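Local coordinates for protein HIAXHD3 (Humicola insolens, PDB 3ZXK) that hydrolyses alpha-L-arabinofuranosidic bonds as a family 43 glycoside hydrolase, probably removing arabinose side chains from xylan, at residues Y204-V216 with N243-A255. Residues are numbered along the deposited sequence; the frame is centred on the assembly and turned at random.
Sequences YILVTRPADAEYV and NAGFAHQGGIVDA. With AHR (alpha-L-arabinofuranose), chain C.
His248 lays its imidazole beneath the carbonyl of Ala211, whose O stands 3.2 Å above the ring plane, over the centre. Two bonds at its edge, in or near the ring plane, fix the ring's rotation. His248 ND1 donates to Phe246 O at 2.7 Å (N-H...O 156°), and His248 NE2 meets O2 of the bound arabinofuranose at 2.6 Å. With CG between backbone N and carbonyl carbon (chi1 69°), the ring of His248 comes to lie under Ala211 O, and Thr208 OG1 touches its edge, 3.3 Å from His248 CD2. That hydroxyl donates to Ala213 O, which also accepts Arg209 N across the classic bulge of Asp212 and Ala213. Replacing His248 with an alanine would probably leave the sugar O2 without this partner and open a gap beneath the Ala211 carbonyl. One water bridges Ala211 O to Phe246 N, while Asp212 CB packs 3.6 Å from Phe246 CD2; the Asp212 carboxylate pairs with Arg209 and Arg236. At the corner, Gln249 N bonds weakly to Glu214 OE1 (2.8 Å, 124°); past it, Leu206 CD2 meets Ile252 CG2 at 3.7 Å. Two neighbouring sheets thus join beside the arabinose pocket, as expected of blades in the GH43 five-bladed beta-propeller.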
loop_
_atom_site.group_PDB
_atom_site.type_symbol
_atom_site.label_atom_id
_atom_site.label_comp_id
_atom_site.label_asym_id
_atom_site.label_seq_id
_atom_site.Cartn_x
_atom_site.Cartn_y
_atom_site.Cartn_z
ATOM N N TYR A 204 18.053 16.433 -10.794
ATOM C CA TYR A 204 16.731 16.305 -11.374
ATOM C C TYR A 204 15.700 16.136 -10.268
ATOM O O TYR A 204 15.932 15.460 -9.245
ATOM C CB TYR A 204 16.663 15.100 -12.321
ATOM C CG TYR A 204 17.572 15.201 -13.531
ATOM C CD1 TYR A 204 18.912 14.876 -13.438
ATOM C CD2 TYR A 204 17.085 15.630 -14.781
ATOM C CE1 TYR A 204 19.751 14.964 -14.530
ATOM C CE2 TYR A 204 17.921 15.700 -15.898
ATOM C CZ TYR A 204 19.275 15.400 -15.745
ATOM O OH TYR A 204 20.153 15.450 -16.796
ATOM N N ILE A 205 14.521 16.684 -10.516
ATOM C CA ILE A 205 13.378 16.438 -9.638
ATOM C C ILE A 205 12.214 16.058 -10.537
ATOM O O ILE A 205 11.931 16.751 -11.508
ATOM C CB ILE A 205 13.001 17.674 -8.768
ATOM C CG1 ILE A 205 14.165 18.071 -7.851
ATOM C CG2 ILE A 205 11.753 17.362 -7.948
ATOM C CD1 ILE A 205 14.011 19.423 -7.188
ATOM N N LEU A 206 11.568 14.939 -10.247
ATOM C CA LEU A 206 10.340 14.576 -10.934
ATOM C C LEU A 206 9.160 15.053 -10.119
ATOM O O LEU A 206 9.119 14.841 -8.899
ATOM C CB LEU A 206 10.251 13.057 -11.093
ATOM C CG LEU A 206 10.483 12.541 -12.506
ATOM C CD1 LEU A 206 11.931 12.795 -12.928
ATOM C CD2 LEU A 206 10.108 11.053 -12.571
ATOM N N VAL A 207 8.199 15.685 -10.786
ATOM C CA VAL A 207 6.960 16.126 -10.131
ATOM C C VAL A 207 5.753 15.737 -10.967
ATOM O O VAL A 207 5.879 15.550 -12.177
ATOM C CB VAL A 207 6.941 17.666 -9.853
ATOM C CG1 VAL A 207 8.101 18.097 -8.965
ATOM C CG2 VAL A 207 7.003 18.478 -11.164
ATOM N N THR A 208 4.605 15.613 -10.314
ATOM C CA THR A 208 3.347 15.353 -10.996
ATOM C C THR A 208 2.462 16.579 -10.980
ATOM O O THR A 208 2.439 17.326 -9.986
ATOM C CB THR A 208 2.584 14.135 -10.394
ATOM O OG1 THR A 208 1.413 13.827 -11.177
ATOM C CG2 THR A 208 2.128 14.388 -8.962
ATOM N N ARG A 209 1.710 16.752 -12.073
ATOM C CA ARG A 209 0.548 17.626 -12.075
ATOM C C ARG A 209 -0.682 16.719 -11.849
ATOM O O ARG A 209 -1.052 15.932 -12.735
ATOM C CB ARG A 209 0.438 18.384 -13.393
ATOM C CG ARG A 209 -0.781 19.300 -13.386
ATOM C CD ARG A 209 -1.057 19.914 -14.741
ATOM N NE ARG A 209 -1.480 18.921 -15.734
ATOM C CZ ARG A 209 -1.687 19.209 -17.013
ATOM N NH1 ARG A 209 -1.523 20.455 -17.437
ATOM N NH2 ARG A 209 -2.067 18.263 -17.860
ATOM N N PRO A 210 -1.276 16.771 -10.648
ATOM C CA PRO A 210 -2.349 15.818 -10.377
ATOM C C PRO A 210 -3.514 15.997 -11.349
ATOM O O PRO A 210 -3.921 17.133 -11.567
ATOM C CB PRO A 210 -2.835 16.210 -8.975
ATOM C CG PRO A 210 -1.716 16.939 -8.360
ATOM C CD PRO A 210 -0.931 17.582 -9.467
ATOM N N ALA A 211 -4.031 14.921 -11.943
ATOM C CA ALA A 211 -3.532 13.540 -11.809
ATOM C C ALA A 211 -3.154 12.990 -13.169
ATOM O O ALA A 211 -3.350 11.801 -13.438
ATOM C CB ALA A 211 -4.584 12.640 -11.189
ATOM N N ASP A 212 -2.645 13.834 -14.055
ATOM C CA ASP A 212 -2.551 13.419 -15.450
ATOM C C ASP A 212 -1.209 13.660 -16.126
ATOM O O ASP A 212 -1.069 13.317 -17.296
ATOM C CB ASP A 212 -3.685 14.072 -16.270
ATOM C CG ASP A 212 -3.588 15.590 -16.326
ATOM O OD1 ASP A 212 -2.782 16.208 -15.591
ATOM O OD2 ASP A 212 -4.331 16.180 -17.144
ATOM N N ALA A 213 -0.242 14.232 -15.418
ATOM C CA ALA A 213 1.046 14.568 -16.043
ATOM C C ALA A 213 2.186 14.413 -15.086
ATOM O O ALA A 213 1.996 14.504 -13.863
ATOM C CB ALA A 213 1.069 15.997 -16.646
ATOM N N GLU A 214 3.361 14.157 -15.654
ATOM C CA GLU A 214 4.622 14.145 -14.920
ATOM C C GLU A 214 5.592 15.092 -15.641
ATOM O O GLU A 214 5.698 15.034 -16.868
ATOM C CB GLU A 214 5.209 12.744 -14.875
ATOM C CG GLU A 214 6.424 12.613 -13.951
ATOM C CD GLU A 214 6.032 12.497 -12.466
ATOM O OE1 GLU A 214 4.825 12.527 -12.148
ATOM O OE2 GLU A 214 6.939 12.399 -11.609
ATOM N N TYR A 215 6.251 15.960 -14.872
ATOM C CA TYR A 215 7.290 16.835 -15.396
ATOM C C TYR A 215 8.637 16.412 -14.869
ATOM O O TYR A 215 8.750 15.877 -13.768
ATOM C CB TYR A 215 7.004 18.311 -15.069
ATOM C CG TYR A 215 5.641 18.806 -15.534
ATOM C CD1 TYR A 215 5.148 18.490 -16.800
ATOM C CD2 TYR A 215 4.855 19.596 -14.709
ATOM C CE1 TYR A 215 3.904 18.946 -17.227
ATOM C CE2 TYR A 215 3.617 20.064 -15.121
ATOM C CZ TYR A 215 3.147 19.737 -16.387
ATOM O OH TYR A 215 1.912 20.181 -16.813
ATOM N N VAL A 216 9.656 16.594 -15.688
ATOM C CA VAL A 216 11.021 16.430 -15.222
ATOM C C VAL A 216 11.631 17.805 -15.054
ATOM O O VAL A 216 11.586 18.628 -15.972
ATOM C CB VAL A 216 11.875 15.460 -16.099
ATOM C CG1 VAL A 216 11.745 15.741 -17.593
ATOM C CG2 VAL A 216 13.340 15.500 -15.641
ATOM N N ASN A 243 -9.513 2.647 -18.442
ATOM C CA ASN A 243 -10.387 2.944 -17.288
ATOM C C ASN A 243 -9.640 3.022 -15.987
ATOM O O ASN A 243 -10.164 2.632 -14.955
ATOM C CB ASN A 243 -11.562 1.947 -17.180
ATOM C CG ASN A 243 -12.273 1.767 -18.486
ATOM O OD1 ASN A 243 -12.488 0.639 -18.960
ATOM N ND2 ASN A 243 -12.639 2.866 -19.085
ATOM N N ALA A 244 -8.424 3.579 -16.053
ATOM C CA ALA A 244 -7.515 3.603 -14.896
ATOM C C ALA A 244 -6.791 4.941 -14.821
ATOM O O ALA A 244 -5.656 5.047 -14.362
ATOM C CB ALA A 244 -6.532 2.438 -14.976
ATOM N N GLY A 245 -7.485 5.993 -15.251
ATOM C CA GLY A 245 -6.873 7.318 -15.293
ATOM C C GLY A 245 -5.627 7.343 -16.156
ATOM O O GLY A 245 -5.522 6.631 -17.174
ATOM N N PHE A 246 -4.659 8.134 -15.711
ATOM C CA PHE A 246 -3.421 8.329 -16.435
ATOM C C PHE A 246 -2.235 7.922 -15.611
ATOM O O PHE A 246 -2.216 8.127 -14.386
ATOM C CB PHE A 246 -3.229 9.811 -16.753
ATOM C CG PHE A 246 -4.273 10.366 -17.640
ATOM C CD1 PHE A 246 -4.183 10.173 -19.016
ATOM C CD2 PHE A 246 -5.379 11.028 -17.114
ATOM C CE1 PHE A 246 -5.174 10.662 -19.867
ATOM C CE2 PHE A 246 -6.363 11.541 -17.964
ATOM C CZ PHE A 246 -6.262 11.343 -19.340
ATOM N N ALA A 247 -1.252 7.346 -16.293
ATOM C CA ALA A 247 0.071 7.079 -15.719
ATOM C C ALA A 247 0.700 8.379 -15.263
ATOM O O ALA A 247 0.814 9.328 -16.046
ATOM C CB ALA A 247 0.960 6.386 -16.762
ATOM N N HIS A 248 1.057 8.440 -13.970
ATOM C CA HIS A 248 1.684 9.654 -13.432
ATOM C C HIS A 248 2.364 9.377 -12.133
ATOM O O HIS A 248 2.225 8.269 -11.573
ATOM C CB HIS A 248 0.633 10.767 -13.287
ATOM C CG HIS A 248 -0.394 10.518 -12.208
ATOM N ND1 HIS A 248 -1.321 9.526 -12.271
ATOM C CD2 HIS A 248 -0.611 11.172 -11.007
ATOM C CE1 HIS A 248 -2.079 9.556 -11.151
ATOM N NE2 HIS A 248 -1.659 10.573 -10.395
ATOM N N GLN A 249 3.088 10.387 -11.628
ATOM C CA GLN A 249 3.796 10.315 -10.357
ATOM C C GLN A 249 4.852 9.178 -10.428
ATOM O O GLN A 249 5.392 8.893 -11.516
ATOM C CB GLN A 249 2.816 10.234 -9.176
ATOM C CG GLN A 249 3.335 10.966 -7.949
ATOM C CD GLN A 249 2.277 11.164 -6.882
ATOM O OE1 GLN A 249 1.072 11.234 -7.183
ATOM N NE2 GLN A 249 2.722 11.241 -5.606
ATOM N N GLY A 250 5.208 8.543 -9.319
ATOM C CA GLY A 250 6.236 7.493 -9.420
ATOM C C GLY A 250 7.639 8.082 -9.515
ATOM O O GLY A 250 7.888 9.222 -9.099
ATOM N N GLY A 251 8.560 7.323 -10.091
ATOM C CA GLY A 251 9.946 7.778 -10.158
ATOM C C GLY A 251 10.720 7.025 -11.204
ATOM O O GLY A 251 10.188 6.145 -11.888
ATOM N N ILE A 252 11.990 7.384 -11.318
ATOM C CA ILE A 252 12.840 6.772 -12.329
ATOM C C ILE A 252 13.992 6.038 -11.663
ATOM O O ILE A 252 14.395 6.375 -10.547
ATOM C CB ILE A 252 13.352 7.793 -13.373
ATOM C CG1 ILE A 252 14.178 8.910 -12.714
ATOM C CG2 ILE A 252 12.155 8.364 -14.159
ATOM C CD1 ILE A 252 14.955 9.762 -13.709
ATOM N N VAL A 253 14.540 5.033 -12.351
ATOM C CA VAL A 253 15.546 4.167 -11.755
ATOM C C VAL A 253 16.399 3.553 -12.859
ATOM O O VAL A 253 15.896 3.293 -13.967
ATOM C CB VAL A 253 14.916 3.096 -10.842
ATOM C CG1 VAL A 253 13.958 2.154 -11.619
ATOM C CG2 VAL A 253 16.008 2.303 -10.135
ATOM N N ASP A 254 17.676 3.353 -12.556
ATOM C CA ASP A 254 18.639 2.785 -13.481
ATOM C C ASP A 254 18.752 1.285 -13.231
ATOM O O ASP A 254 18.808 0.845 -12.078
ATOM C CB ASP A 254 20.023 3.435 -13.315
ATOM C CG ASP A 254 20.555 3.424 -11.855
ATOM O OD1 ASP A 254 19.863 3.938 -10.931
ATOM O OD2 ASP A 254 21.709 3.002 -11.637
ATOM N N ALA A 255 18.776 0.505 -14.304
ATOM C CA ALA A 255 19.089 -0.928 -14.197
ATOM C C ALA A 255 20.609 -1.126 -14.181
ATOM O O ALA A 255 21.374 -0.194 -14.489
ATOM C CB ALA A 255 18.440 -1.705 -15.340
HETATM O O5 AHR C . -6.987 10.691 -9.519
HETATM C C5 AHR C . -6.912 10.215 -8.160
HETATM C C4 AHR C . -5.697 10.777 -7.415
HETATM O O4 AHR C . -5.745 12.202 -7.380
HETATM C C3 AHR C . -4.324 10.514 -8.025
HETATM O O3 AHR C . -3.813 9.227 -7.713
HETATM C C2 AHR C . -3.438 11.569 -7.421
HETATM O O2 AHR C . -2.424 12.012 -8.343
HETATM C C1 AHR C . -4.413 12.696 -7.149
HETATM O O HOH W 1 -5.211 9.742 -13.427
HETATM O O HOH W 2 -0.046 10.844 -18.310
#